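Local coordinates for protein chitin deacetylase 1 (Bombyx mori, PDB 5ZNS) that hydrolyses the N-acetamido groups of N-acetylglucosamine residues in chitin, as a secreted zinc-dependent deacetylase of carbohydrate esterase family 4, at residues A[23-28]-A[179-184]; A[240-245]-A[277-282]; A[341-346]-A[361-366]. All coordinates share one frame; numbering follows the deposited sequence.

Contact 1 (A[23-28]-A[179-184]); sequences DGTVIP and PPLWPY. Unlike the reference sequence in segment 179-184: Pro180 (reference Arg), Trp182 (reference Cys).
Pro28 lies over the indole of Trp182. Its CD sits 3.5 Å from the centroid of the six-membered ring of Trp182, 14° off the ring normal, a close CH-pi contact. Ile27 CA covers the same face at the five-membered ring, 4.3 Å from that centroid of Trp182. The two residues thus spread along the indole. The backbones are joined at Gly24: Trp182 N donates to Gly24 O at 2.8 Å, nearly along the C=O axis. Gly24 has a positive phi of 80°, and a CB there would press on Leu181 CD1. Thr25 turns CG2 beside its backbone N and anti to the carbonyl carbon, where CG2 meets Pro179 CG at 3.6 Å and Leu181 CD2 at 3.7 Å. An alanine in place of Pro28 would lose the ring carbons over the indole and is likely to open a gap on that face. Asn261 holds the indole through Trp182 NE1 and also reaches Thr25 O. The contact joins the N-terminal loop to the loop before strand 184-185. Helix 303-311 adds Trp309 against Pro28 and Trp182, and strand 209-214 packs on Pro180, Pro183 and Tyr184.

Contact 2 (A[240-245]-A[277-282]); sequences ILTGDQ and NPEFLE
Glu279 reaches from the first turn of helix 278-294 to Gly243, the first residue of helix 243-258. The start of helix 243-258 is closed by a capping box: Thr242 is the N-cap, and its OG1 accepts from Gln245 N at 3.1 Å. Thr242 OG1 stands between its own backbone N and carbonyl carbon (chi1 72°), which brings it over the first turn. Gln245 answers with its side chain. Its OE1 takes Leu241 N at 2.7 Å, almost end-on to the carbonyl, and Thr242 N from above the carbonyl plane.

The packed part is the buried ring of Phe280. The backbone of Leu241, Thr242 and Gly243 runs past its edge, with Phe280 CE1 3.7 Å from Thr242 C. Ile240 CG2 adds a looser apolar touch at the same CE1. Outside the segments, Trp273 stacks on the ring.

The other side is exposed and polar. Glu279 lies at the surface, and a water links its OE2 to Asp244 N. The carboxylate stands near the N-terminus of helix 243-258, so its negative charge probably suits the helix dipole. The direct link is one bond: Gly243 N donates to Glu279 OE2 at 2.8 Å with an angle of 164°, meeting the oxygen on its anti side, 27° out of the carboxylate plane.

Contact 3 (A[341-346]-A[361-366]); sequences HSCKLT and LRCPVN. With NAG (2-acetamido-2-deoxy-beta-D-glucopyranose), chain C.
Segments 341-346 and 361-366 run side by side in nearly the same direction, 12° apart end to end, with Cys343 and Cys363 closest at 5.4 Å between CA atoms. The two cysteines are joined by a disulfide. Its chi3 of -82° is close to the relaxed value for an S-S bond, and the SG atoms of Cys343 and Cys363 are 2.0 Å apart. Each SG is anti to its own carbonyl carbon, and both side chains leave the backbone toward the other segment.

At one end His341 ND1 donates to Leu361 O at 2.6 Å. The oxygen lies near the plane of the imidazole, at its edge. Seen from the carbonyl, the donor stands well above the plane, 56° out of it. The bond is likely to limit the turning of the ring, while His341 CB rests near Cys363 SG. At the other end Leu345 crosses Pro364 at about a right angle. Its CD1 meets Pro364 CG at 3.8 Å, and its other branch, CD2, touches Pro364 O at 3.6 Å. A water bridges Val365 O to Thr346 N, the latter bond weak.

Phe134 of helix 117-134 lies against Pro364. Leu361 CD2 comes within 3.5 Å of O7 of an N-acetylglucosamine. Strands 341-345 and 355-359 form a two-stranded antiparallel hairpin, and the loop 361-366 that follows folds back and is pinned by the disulfide to the first strand: a disulfide-pinned hairpin, in keeping with a secreted, disulfide-rich protein.

Overall arrangement
The chain carries the polysaccharide deacetylase domain of a longer protein. The three contacts follow one another along it and do not touch. Contacts 1 and 2 have centres about 30 Å apart (nearest atoms about 16 Å), contacts 2 and 3 about 39 Å (25 Å), and contacts 1 and 3 about 45 Å (33 Å), on opposite sides of the chain's centre. All lie away from the zinc site of Asp46, His101 and His105. Helices 243-258 and 278-294 of contact 2 come before and after strand 265-269, the latter beyond the short helix 271-275. In the parallel sheet that strand pairs with 38-44. Contact 3 links a C-terminal hairpin to its following loop, beside bound N-acetylglucosamine.

Contact 1 (A[23-28]-A[179-184])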
ATOM      1  N   ASP A  23       8.087  18.883  10.561  1.00 35.19           N
ATOM      2  CA  ASP A  23       8.428  17.567  11.089  1.00 39.51           C
ATOM      3  C   ASP A  23       7.460  16.462  10.670  1.00 38.70           C
ATOM      4  O   ASP A  23       7.599  15.326  11.142  1.00 35.07           O
ATOM      5  CB  ASP A  23       8.529  17.623  12.615  1.00 46.22           C
ATOM      6  CG  ASP A  23       7.200  17.892  13.283  1.00 47.41           C
ATOM      7  OD1 ASP A  23       6.271  18.378  12.603  1.00 42.57           O
ATOM      8  OD2 ASP A  23       7.089  17.620  14.498  1.00 56.36           O
ATOM      9  N   GLY A  24       6.495  16.752   9.800  1.00 35.17           N
ATOM     10  CA  GLY A  24       5.610  15.725   9.289  1.00 28.04           C
ATOM     11  C   GLY A  24       4.466  15.319  10.191  1.00 36.49           C
ATOM     12  O   GLY A  24       3.743  14.378   9.846  1.00 32.33           O
ATOM     13  N   THR A  25       4.272  15.991  11.331  1.00 32.08           N
ATOM     14  CA  THR A  25       3.238  15.620  12.287  1.00 27.85           C
ATOM     15  C   THR A  25       2.001  16.506  12.220  1.00 31.91           C
ATOM     16  O   THR A  25       1.008  16.201  12.886  1.00 33.51           O
ATOM     17  CB  THR A  25       3.791  15.645  13.725  1.00 35.45           C
ATOM     18  OG1 THR A  25       4.296  16.951  14.039  1.00 34.32           O
ATOM     19  CG2 THR A  25       4.917  14.621  13.903  1.00 30.19           C
ATOM     20  N   VAL A  26       2.027  17.579  11.432  1.00 35.47           N
ATOM     21  CA  VAL A  26       0.918  18.528  11.384  1.00 37.05           C
ATOM     22  C   VAL A  26      -0.214  17.949  10.542  1.00 33.43           C
ATOM     23  O   VAL A  26       0.014  17.283   9.523  1.00 39.68           O
ATOM     24  CB  VAL A  26       1.401  19.887  10.840  1.00 37.16           C
ATOM     25  CG1 VAL A  26       0.228  20.823  10.537  1.00 36.16           C
ATOM     26  CG2 VAL A  26       2.359  20.543  11.838  1.00 29.03           C
ATOM     27  N   ILE A  27      -1.445  18.184  10.984  1.00 31.45           N
ATOM     28  CA  ILE A  27      -2.638  17.670  10.325  1.00 34.73           C
ATOM     29  C   ILE A  27      -2.926  18.513   9.087  1.00 32.59           C
ATOM     30  O   ILE A  27      -2.784  19.739   9.131  1.00 42.92           O
ATOM     31  CB  ILE A  27      -3.830  17.659  11.296  1.00 30.61           C
ATOM     32  CG1 ILE A  27      -3.518  16.775  12.505  1.00 33.51           C
ATOM     33  CG2 ILE A  27      -5.099  17.212  10.592  1.00 28.09           C
ATOM     34  CD1 ILE A  27      -4.604  16.771  13.576  1.00 31.70           C
ATOM     35  N   PRO A  28      -3.304  17.907   7.965  1.00 36.46           N
ATOM     36  CA  PRO A  28      -3.676  18.699   6.787  1.00 40.54           C
ATOM     37  C   PRO A  28      -4.835  19.641   7.088  1.00 40.67           C
ATOM     38  O   PRO A  28      -5.758  19.303   7.834  1.00 36.62           O
ATOM     39  CB  PRO A  28      -4.074  17.633   5.756  1.00 38.80           C
ATOM     40  CG  PRO A  28      -3.314  16.413   6.169  1.00 32.94           C
ATOM     41  CD  PRO A  28      -3.230  16.468   7.668  1.00 35.00           C
ATOM     42  N   PRO A 179       4.385  12.237  18.092  1.00 37.10           N
ATOM     43  CA  PRO A 179       3.356  11.548  17.298  1.00 34.07           C
ATOM     44  C   PRO A 179       3.880  10.941  15.982  1.00 34.24           C
ATOM     45  O   PRO A 179       4.953  11.340  15.526  1.00 36.39           O
ATOM     46  CB  PRO A 179       2.344  12.659  17.016  1.00 33.01           C
ATOM     47  CG  PRO A 179       3.155  13.907  17.000  1.00 37.26           C
ATOM     48  CD  PRO A 179       4.249  13.703  18.023  1.00 29.61           C
ATOM     49  N   PRO A 180       3.151   9.988  15.397  1.00 33.56           N
ATOM     50  CA  PRO A 180       3.542   9.458  14.083  1.00 24.99           C
ATOM     51  C   PRO A 180       3.332  10.504  12.997  1.00 30.67           C
ATOM     52  O   PRO A 180       2.726  11.556  13.216  1.00 32.45           O
ATOM     53  CB  PRO A 180       2.623   8.248  13.898  1.00 28.71           C
ATOM     54  CG  PRO A 180       1.415   8.580  14.725  1.00 29.69           C
ATOM     55  CD  PRO A 180       1.944   9.325  15.924  1.00 28.80           C
ATOM     56  N   LEU A 181       3.843  10.205  11.805  1.00 27.31           N
ATOM     57  CA  LEU A 181       3.857  11.171  10.714  1.00 24.23           C
ATOM     58  C   LEU A 181       2.689  10.962   9.757  1.00 25.20           C
ATOM     59  O   LEU A 181       2.262   9.833   9.494  1.00 25.60           O
ATOM     60  CB  LEU A 181       5.172  11.099   9.926  1.00 22.14           C
ATOM     61  CG  LEU A 181       6.528  11.060  10.641  1.00 30.13           C
ATOM     62  CD1 LEU A 181       7.626  11.465   9.653  1.00 29.39           C
ATOM     63  CD2 LEU A 181       6.564  11.954  11.869  1.00 26.13           C
ATOM     64  N   TRP A 182       2.176  12.077   9.244  1.00 24.50           N
ATOM     65  CA  TRP A 182       1.204  12.101   8.166  1.00 25.95           C
ATOM     66  C   TRP A 182       1.932  11.944   6.835  1.00 27.56           C
ATOM     67  O   TRP A 182       3.135  12.194   6.750  1.00 26.83           O
ATOM     68  CB  TRP A 182       0.430  13.424   8.176  1.00 21.25           C
ATOM     69  CG  TRP A 182      -0.730  13.465   9.127  1.00 24.52           C
ATOM     70  CD1 TRP A 182      -0.680  13.678  10.479  1.00 28.22           C
ATOM     71  CD2 TRP A 182      -2.114  13.306   8.798  1.00 24.47           C
ATOM     72  NE1 TRP A 182      -1.947  13.651  11.009  1.00 29.50           N
ATOM     73  CE2 TRP A 182      -2.846  13.429   9.998  1.00 28.10           C
ATOM     74  CE3 TRP A 182      -2.808  13.066   7.603  1.00 26.66           C
ATOM     75  CZ2 TRP A 182      -4.236  13.320  10.039  1.00 26.01           C
ATOM     76  CZ3 TRP A 182      -4.194  12.965   7.646  1.00 27.47           C
ATOM     77  CH2 TRP A 182      -4.891  13.091   8.856  1.00 29.24           C
ATOM     78  N   PRO A 183       1.229  11.559   5.772  1.00 27.71           N
ATOM     79  CA  PRO A 183       1.873  11.523   4.451  1.00 29.97           C
ATOM     80  C   PRO A 183       2.396  12.900   4.053  1.00 32.10           C
ATOM     81  O   PRO A 183       1.999  13.931   4.597  1.00 28.48           O
ATOM     82  CB  PRO A 183       0.750  11.053   3.514  1.00 25.69           C
ATOM     83  CG  PRO A 183      -0.169  10.264   4.424  1.00 26.40           C
ATOM     84  CD  PRO A 183      -0.145  11.023   5.735  1.00 28.20           C
ATOM     85  N   TYR A 184       3.318  12.904   3.089  1.00 30.01           N
ATOM     86  CA  TYR A 184       3.913  14.143   2.608  1.00 32.35           C
ATOM     87  C   TYR A 184       4.293  13.974   1.143  1.00 35.79           C
ATOM     88  O   TYR A 184       4.520  12.855   0.673  1.00 32.12           O
ATOM     89  CB  TYR A 184       5.141  14.541   3.446  1.00 30.26           C
ATOM     90  CG  TYR A 184       6.175  13.449   3.597  1.00 32.51           C
ATOM     91  CD1 TYR A 184       7.172  13.278   2.640  1.00 26.79           C
ATOM     92  CD2 TYR A 184       6.157  12.584   4.688  1.00 25.89           C
ATOM     93  CE1 TYR A 184       8.120  12.287   2.763  1.00 25.78           C
ATOM     94  CE2 TYR A 184       7.107  11.587   4.821  1.00 25.71           C
ATOM     95  CZ  TYR A 184       8.084  11.443   3.850  1.00 31.00           C
ATOM     96  OH  TYR A 184       9.040  10.460   3.958  1.00 35.72           O
TER

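Contact 2 (A[240-245]-A[277-282])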
ATOM      1  N   ILE A 240       5.720 -10.916  18.482  1.00 40.02           N
ATOM      2  CA  ILE A 240       4.278 -11.162  18.529  1.00 38.70           C
ATOM      3  C   ILE A 240       4.073 -12.648  18.263  1.00 34.37           C
ATOM      4  O   ILE A 240       4.214 -13.104  17.131  1.00 33.61           O
ATOM      5  CB  ILE A 240       3.508 -10.302  17.523  1.00 40.26           C
ATOM      6  CG1 ILE A 240       3.669  -8.809  17.831  1.00 29.82           C
ATOM      7  CG2 ILE A 240       2.036 -10.692  17.523  1.00 33.90           C
ATOM      8  CD1 ILE A 240       2.919  -7.911  16.857  1.00 30.03           C
ATOM      9  N   LEU A 241       3.722 -13.411  19.299  1.00 37.94           N
ATOM     10  CA  LEU A 241       3.611 -14.855  19.165  1.00 41.12           C
ATOM     11  C   LEU A 241       2.225 -15.413  19.448  1.00 37.07           C
ATOM     12  O   LEU A 241       1.939 -16.534  19.012  1.00 37.24           O
ATOM     13  CB  LEU A 241       4.628 -15.554  20.083  1.00 33.03           C
ATOM     14  CG  LEU A 241       6.071 -15.149  19.767  1.00 43.63           C
ATOM     15  CD1 LEU A 241       7.044 -15.664  20.825  1.00 46.53           C
ATOM     16  CD2 LEU A 241       6.472 -15.621  18.376  1.00 36.48           C
ATOM     17  N   THR A 242       1.361 -14.678  20.142  1.00 37.03           N
ATOM     18  CA  THR A 242       0.019 -15.145  20.456  1.00 35.11           C
ATOM     19  C   THR A 242      -1.018 -14.144  19.965  1.00 37.98           C
ATOM     20  O   THR A 242      -0.740 -12.950  19.800  1.00 37.02           O
ATOM     21  CB  THR A 242      -0.182 -15.358  21.963  1.00 36.67           C
ATOM     22  OG1 THR A 242      -0.251 -14.080  22.613  1.00 34.44           O
ATOM     23  CG2 THR A 242       0.959 -16.182  22.558  1.00 34.84           C
ATOM     24  N   GLY A 243      -2.233 -14.656  19.756  1.00 35.14           N
ATOM     25  CA  GLY A 243      -3.356 -13.789  19.435  1.00 30.69           C
ATOM     26  C   GLY A 243      -3.546 -12.652  20.423  1.00 32.42           C
ATOM     27  O   GLY A 243      -3.878 -11.528  20.030  1.00 33.01           O
ATOM     28  N   ASP A 244      -3.343 -12.929  21.719  1.00 37.12           N
ATOM     29  CA  ASP A 244      -3.501 -11.894  22.735  1.00 36.94           C
ATOM     30  C   ASP A 244      -2.474 -10.787  22.552  1.00 36.49           C
ATOM     31  O   ASP A 244      -2.815  -9.597  22.582  1.00 35.42           O
ATOM     32  CB  ASP A 244      -3.389 -12.513  24.130  1.00 43.98           C
ATOM     33  CG  ASP A 244      -4.039 -11.645  25.196  1.00 58.23           C
ATOM     34  OD1 ASP A 244      -5.286 -11.520  25.104  1.00 58.07           O
ATOM     35  OD2 ASP A 244      -3.365 -11.055  26.100  1.00 59.11           O
ATOM     36  N   GLN A 245      -1.212 -11.164  22.339  1.00 35.84           N
ATOM     37  CA  GLN A 245      -0.181 -10.161  22.106  1.00 38.53           C
ATOM     38  C   GLN A 245      -0.499  -9.337  20.865  1.00 32.48           C
ATOM     39  O   GLN A 245      -0.372  -8.107  20.880  1.00 32.94           O
ATOM     40  CB  GLN A 245       1.192 -10.824  21.986  1.00 35.12           C
ATOM     41  CG  GLN A 245       1.653 -11.530  23.245  1.00 37.93           C
ATOM     42  CD  GLN A 245       2.865 -12.402  22.997  1.00 41.33           C
ATOM     43  OE1 GLN A 245       3.128 -12.814  21.866  1.00 36.90           O
ATOM     44  NE2 GLN A 245       3.627 -12.670  24.053  1.00 44.43           N
ATOM     45  N   ASN A 277      -1.413 -18.714  10.624  1.00 45.66           N
ATOM     46  CA  ASN A 277      -1.528 -18.598  12.078  1.00 34.17           C
ATOM     47  C   ASN A 277      -2.965 -18.227  12.416  1.00 37.84           C
ATOM     48  O   ASN A 277      -3.281 -17.047  12.625  1.00 37.91           O
ATOM     49  CB  ASN A 277      -0.560 -17.555  12.636  1.00 35.27           C
ATOM     50  CG  ASN A 277       0.893 -17.854  12.303  1.00 42.29           C
ATOM     51  OD1 ASN A 277       1.511 -18.722  12.918  1.00 58.06           O
ATOM     52  ND2 ASN A 277       1.454 -17.113  11.342  1.00 30.15           N
ATOM     53  N   PRO A 278      -3.860 -19.214  12.494  1.00 39.32           N
ATOM     54  CA  PRO A 278      -5.284 -18.911  12.726  1.00 36.21           C
ATOM     55  C   PRO A 278      -5.548 -18.065  13.970  1.00 39.16           C
ATOM     56  O   PRO A 278      -6.570 -17.361  14.025  1.00 35.24           O
ATOM     57  CB  PRO A 278      -5.913 -20.306  12.852  1.00 42.20           C
ATOM     58  CG  PRO A 278      -4.979 -21.210  12.080  1.00 38.43           C
ATOM     59  CD  PRO A 278      -3.611 -20.662  12.363  1.00 41.04           C
ATOM     60  N   GLU A 279      -4.659 -18.114  14.964  1.00 34.13           N
ATOM     61  CA  GLU A 279      -4.794 -17.261  16.140  1.00 39.97           C
ATOM     62  C   GLU A 279      -4.614 -15.786  15.784  1.00 39.61           C
ATOM     63  O   GLU A 279      -5.275 -14.916  16.363  1.00 40.68           O
ATOM     64  CB  GLU A 279      -3.774 -17.686  17.202  1.00 38.64           C
ATOM     65  CG  GLU A 279      -4.298 -17.693  18.626  1.00 57.16           C
ATOM     66  CD  GLU A 279      -3.270 -18.192  19.636  1.00 68.15           C
ATOM     67  OE1 GLU A 279      -2.980 -19.410  19.644  1.00 68.13           O
ATOM     68  OE2 GLU A 279      -2.757 -17.365  20.426  1.00 50.83           O
ATOM     69  N   PHE A 280      -3.709 -15.483  14.848  1.00 33.19           N
ATOM     70  CA  PHE A 280      -3.524 -14.096  14.430  1.00 32.17           C
ATOM     71  C   PHE A 280      -4.720 -13.599  13.633  1.00 32.20           C
ATOM     72  O   PHE A 280      -5.172 -12.465  13.827  1.00 31.44           O
ATOM     73  CB  PHE A 280      -2.242 -13.943  13.607  1.00 30.04           C
ATOM     74  CG  PHE A 280      -0.969 -14.175  14.398  1.00 32.86           C
ATOM     75  CD1 PHE A 280      -0.963 -14.083  15.781  1.00 28.85           C
ATOM     76  CD2 PHE A 280       0.219 -14.479  13.751  1.00 32.18           C
ATOM     77  CE1 PHE A 280       0.199 -14.294  16.509  1.00 34.84           C
ATOM     78  CE2 PHE A 280       1.399 -14.692  14.472  1.00 34.47           C
ATOM     79  CZ  PHE A 280       1.390 -14.598  15.856  1.00 30.14           C
ATOM     80  N   LEU A 281      -5.244 -14.425  12.724  1.00 28.23           N
ATOM     81  CA  LEU A 281      -6.406 -14.001  11.954  1.00 30.76           C
ATOM     82  C   LEU A 281      -7.603 -13.771  12.867  1.00 32.60           C
ATOM     83  O   LEU A 281      -8.353 -12.804  12.687  1.00 31.70           O
ATOM     84  CB  LEU A 281      -6.740 -15.032  10.873  1.00 24.82           C
ATOM     85  CG  LEU A 281      -8.010 -14.722  10.067  1.00 26.68           C
ATOM     86  CD1 LEU A 281      -7.840 -13.440   9.238  1.00 23.44           C
ATOM     87  CD2 LEU A 281      -8.378 -15.906   9.167  1.00 31.01           C
ATOM     88  N   GLU A 282      -7.780 -14.638  13.868  1.00 25.97           N
ATOM     89  CA  GLU A 282      -8.900 -14.497  14.790  1.00 29.44           C
ATOM     90  C   GLU A 282      -8.789 -13.220  15.616  1.00 28.72           C
ATOM     91  O   GLU A 282      -9.781 -12.512  15.809  1.00 28.26           O
ATOM     92  CB  GLU A 282      -8.977 -15.721  15.698  1.00 32.97           C
ATOM     93  CG  GLU A 282      -9.972 -15.605  16.829  1.00 33.47           C
ATOM     94  CD  GLU A 282      -9.999 -16.847  17.697  1.00 51.03           C
ATOM     95  OE1 GLU A 282     -10.463 -17.900  17.211  1.00 55.52           O
ATOM     96  OE2 GLU A 282      -9.552 -16.770  18.863  1.00 63.88           O
TER
HETATM   97  O   HOH W   1      -3.966 -15.589  22.800  1.00 47.64           O

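Contact 3 (A[341-346]-A[361-366])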
ATOM      1  N   HIS A 341      -9.842 -17.969 -18.078  1.00 34.44           N
ATOM      2  CA  HIS A 341      -8.868 -18.813 -18.747  1.00 30.99           C
ATOM      3  C   HIS A 341      -7.714 -19.096 -17.798  1.00 39.29           C
ATOM      4  O   HIS A 341      -7.333 -18.255 -16.977  1.00 40.12           O
ATOM      5  CB  HIS A 341      -8.345 -18.142 -20.020  1.00 38.40           C
ATOM      6  CG  HIS A 341      -9.416 -17.818 -21.012  1.00 35.80           C
ATOM      7  ND1 HIS A 341      -9.614 -16.549 -21.507  1.00 43.78           N
ATOM      8  CD2 HIS A 341     -10.356 -18.600 -21.594  1.00 42.16           C
ATOM      9  CE1 HIS A 341     -10.628 -16.561 -22.355  1.00 38.28           C
ATOM     10  NE2 HIS A 341     -11.097 -17.793 -22.424  1.00 43.19           N
ATOM     11  N   SER A 342      -7.165 -20.298 -17.906  1.00 36.59           N
ATOM     12  CA  SER A 342      -5.993 -20.701 -17.137  1.00 36.42           C
ATOM     13  C   SER A 342      -4.869 -20.932 -18.137  1.00 37.48           C
ATOM     14  O   SER A 342      -4.821 -21.965 -18.808  1.00 40.44           O
ATOM     15  CB  SER A 342      -6.275 -21.946 -16.307  1.00 37.56           C
ATOM     16  OG  SER A 342      -5.355 -22.039 -15.234  1.00 54.29           O
ATOM     17  N   CYS A 343      -3.972 -19.967 -18.236  1.00 33.59           N
ATOM     18  CA  CYS A 343      -2.929 -19.969 -19.249  1.00 29.69           C
ATOM     19  C   CYS A 343      -1.672 -20.609 -18.686  1.00 31.06           C
ATOM     20  O   CYS A 343      -1.092 -20.097 -17.725  1.00 36.22           O
ATOM     21  CB  CYS A 343      -2.645 -18.536 -19.691  1.00 25.91           C
ATOM     22  SG  CYS A 343      -4.167 -17.669 -20.104  1.00 31.69           S
ATOM     23  N   LYS A 344      -1.243 -21.712 -19.284  1.00 34.58           N
ATOM     24  CA  LYS A 344      -0.003 -22.371 -18.886  1.00 33.32           C
ATOM     25  C   LYS A 344       1.111 -21.821 -19.769  1.00 30.99           C
ATOM     26  O   LYS A 344       1.170 -22.123 -20.965  1.00 33.18           O
ATOM     27  CB  LYS A 344      -0.130 -23.890 -19.003  1.00 40.89           C
ATOM     28  CG  LYS A 344       0.862 -24.665 -18.161  1.00 57.49           C
ATOM     29  CD  LYS A 344       0.491 -26.138 -18.000  1.00 57.46           C
ATOM     30  CE  LYS A 344       1.272 -26.763 -16.848  1.00 57.72           C
ATOM     31  NZ  LYS A 344       0.890 -26.203 -15.520  1.00 53.49           N
ATOM     32  N   LEU A 345       1.981 -20.995 -19.188  1.00 29.46           N
ATOM     33  CA  LEU A 345       2.853 -20.129 -19.968  1.00 24.75           C
ATOM     34  C   LEU A 345       4.311 -20.338 -19.600  1.00 30.67           C
ATOM     35  O   LEU A 345       4.654 -20.869 -18.544  1.00 29.24           O
ATOM     36  CB  LEU A 345       2.493 -18.654 -19.777  1.00 21.19           C
ATOM     37  CG  LEU A 345       1.082 -18.243 -20.203  1.00 26.97           C
ATOM     38  CD1 LEU A 345       0.761 -16.809 -19.759  1.00 24.25           C
ATOM     39  CD2 LEU A 345       0.918 -18.393 -21.706  1.00 30.17           C
ATOM     40  N   THR A 346       5.164 -19.841 -20.484  1.00 23.19           N
ATOM     41  CA  THR A 346       6.582 -20.122 -20.470  1.00 23.50           C
ATOM     42  C   THR A 346       7.293 -18.868 -20.962  1.00 26.27           C
ATOM     43  O   THR A 346       6.705 -18.052 -21.673  1.00 26.55           O
ATOM     44  CB  THR A 346       6.855 -21.343 -21.359  1.00 37.08           C
ATOM     45  OG1 THR A 346       8.056 -21.993 -20.949  1.00 51.00           O
ATOM     46  CG2 THR A 346       6.953 -20.939 -22.797  1.00 32.04           C
ATOM     47  N   LEU A 361      -8.966 -12.455 -20.129  1.00 33.24           N
ATOM     48  CA  LEU A 361      -8.529 -12.273 -21.507  1.00 34.83           C
ATOM     49  C   LEU A 361      -8.128 -13.612 -22.111  1.00 38.09           C
ATOM     50  O   LEU A 361      -7.907 -14.596 -21.404  1.00 32.11           O
ATOM     51  CB  LEU A 361      -7.319 -11.342 -21.603  1.00 29.91           C
ATOM     52  CG  LEU A 361      -7.261  -9.877 -21.176  1.00 37.70           C
ATOM     53  CD1 LEU A 361      -6.312  -9.124 -22.106  1.00 35.18           C
ATOM     54  CD2 LEU A 361      -8.620  -9.212 -21.140  1.00 41.72           C
ATOM     55  N   ARG A 362      -8.008 -13.635 -23.436  1.00 36.14           N
ATOM     56  CA  ARG A 362      -7.375 -14.771 -24.088  1.00 38.86           C
ATOM     57  C   ARG A 362      -5.923 -14.876 -23.630  1.00 37.20           C
ATOM     58  O   ARG A 362      -5.278 -13.876 -23.307  1.00 32.34           O
ATOM     59  CB  ARG A 362      -7.430 -14.619 -25.608  1.00 35.28           C
ATOM     60  CG  ARG A 362      -6.452 -13.572 -26.101  1.00 58.63           C
ATOM     61  CD  ARG A 362      -6.255 -13.526 -27.601  1.00 58.17           C
ATOM     62  NE  ARG A 362      -5.487 -12.328 -27.941  1.00 65.15           N
ATOM     63  CZ  ARG A 362      -4.182 -12.311 -28.197  1.00 67.59           C
ATOM     64  NH1 ARG A 362      -3.477 -13.436 -28.168  1.00 59.81           N
ATOM     65  NH2 ARG A 362      -3.579 -11.163 -28.476  1.00 60.35           N
ATOM     66  N   CYS A 363      -5.415 -16.100 -23.598  1.00 33.71           N
ATOM     67  CA  CYS A 363      -4.059 -16.335 -23.129  1.00 34.93           C
ATOM     68  C   CYS A 363      -3.071 -15.646 -24.064  1.00 34.97           C
ATOM     69  O   CYS A 363      -3.189 -15.776 -25.290  1.00 33.81           O
ATOM     70  CB  CYS A 363      -3.771 -17.847 -23.035  1.00 28.11           C
ATOM     71  SG  CYS A 363      -4.756 -18.644 -21.794  1.00 42.17           S
ATOM     72  N   PRO A 364      -2.074 -14.950 -23.539  1.00 30.94           N
ATOM     73  CA  PRO A 364      -1.054 -14.366 -24.404  1.00 28.29           C
ATOM     74  C   PRO A 364      -0.109 -15.436 -24.913  1.00 32.04           C
ATOM     75  O   PRO A 364      -0.221 -16.619 -24.572  1.00 32.20           O
ATOM     76  CB  PRO A 364      -0.349 -13.373 -23.475  1.00 29.70           C
ATOM     77  CG  PRO A 364      -0.392 -14.083 -22.156  1.00 29.27           C
ATOM     78  CD  PRO A 364      -1.778 -14.704 -22.117  1.00 26.54           C
ATOM     79  N   VAL A 365       0.853 -15.002 -25.713  1.00 27.44           N
ATOM     80  CA  VAL A 365       1.727 -15.923 -26.421  1.00 27.51           C
ATOM     81  C   VAL A 365       2.821 -16.487 -25.508  1.00 32.95           C
ATOM     82  O   VAL A 365       3.181 -17.667 -25.616  1.00 37.16           O
ATOM     83  CB  VAL A 365       2.291 -15.183 -27.644  1.00 33.60           C
ATOM     84  CG1 VAL A 365       3.614 -15.720 -28.006  1.00 32.13           C
ATOM     85  CG2 VAL A 365       1.296 -15.274 -28.819  1.00 31.41           C
ATOM     86  N   ASN A 366       3.381 -15.677 -24.606  1.00 29.74           N
ATOM     87  CA  ASN A 366       4.347 -16.197 -23.645  1.00 32.17           C
ATOM     88  C   ASN A 366       4.146 -15.490 -22.303  1.00 31.71           C
ATOM     89  O   ASN A 366       3.276 -14.624 -22.154  1.00 28.28           O
ATOM     90  CB  ASN A 366       5.780 -16.102 -24.203  1.00 30.92           C
ATOM     91  CG  ASN A 366       6.359 -14.709 -24.113  1.00 44.33           C
ATOM     92  OD1 ASN A 366       5.637 -13.718 -24.219  1.00 52.47           O
ATOM     93  ND2 ASN A 366       7.674 -14.623 -23.921  1.00 42.40           N
TER
HETATM   94  C1  NAG C 603     -12.759  -4.700 -20.485  1.00 44.68           C
HETATM   95  C2  NAG C 603     -12.982  -5.621 -21.705  1.00 58.46           C
HETATM   96  C3  NAG C 603     -14.146  -5.127 -22.583  1.00 62.37           C
HETATM   97  C4  NAG C 603     -15.366  -4.743 -21.756  1.00 59.83           C
HETATM   98  C5  NAG C 603     -14.952  -3.814 -20.626  1.00 66.62           C
HETATM   99  C6  NAG C 603     -16.092  -3.462 -19.702  1.00 65.62           C
HETATM  100  C7  NAG C 603     -11.176  -6.862 -22.840  1.00 59.77           C
HETATM  101  C8  NAG C 603      -9.923  -6.740 -23.657  1.00 51.36           C
HETATM  102  N2  NAG C 603     -11.761  -5.709 -22.494  1.00 57.44           N
HETATM  103  O3  NAG C 603     -14.512  -6.165 -23.485  1.00 64.32           O
HETATM  104  O4  NAG C 603     -16.324  -4.077 -22.573  1.00 63.21           O
HETATM  105  O5  NAG C 603     -13.972  -4.480 -19.828  1.00 54.18           O
HETATM  106  O6  NAG C 603     -16.652  -4.630 -19.117  1.00 58.62           O
HETATM  107  O7  NAG C 603     -11.635  -7.950 -22.508  1.00 60.94           O
HETATM  108  O   HOH W   2       3.985 -19.775 -23.429  1.00 39.59           O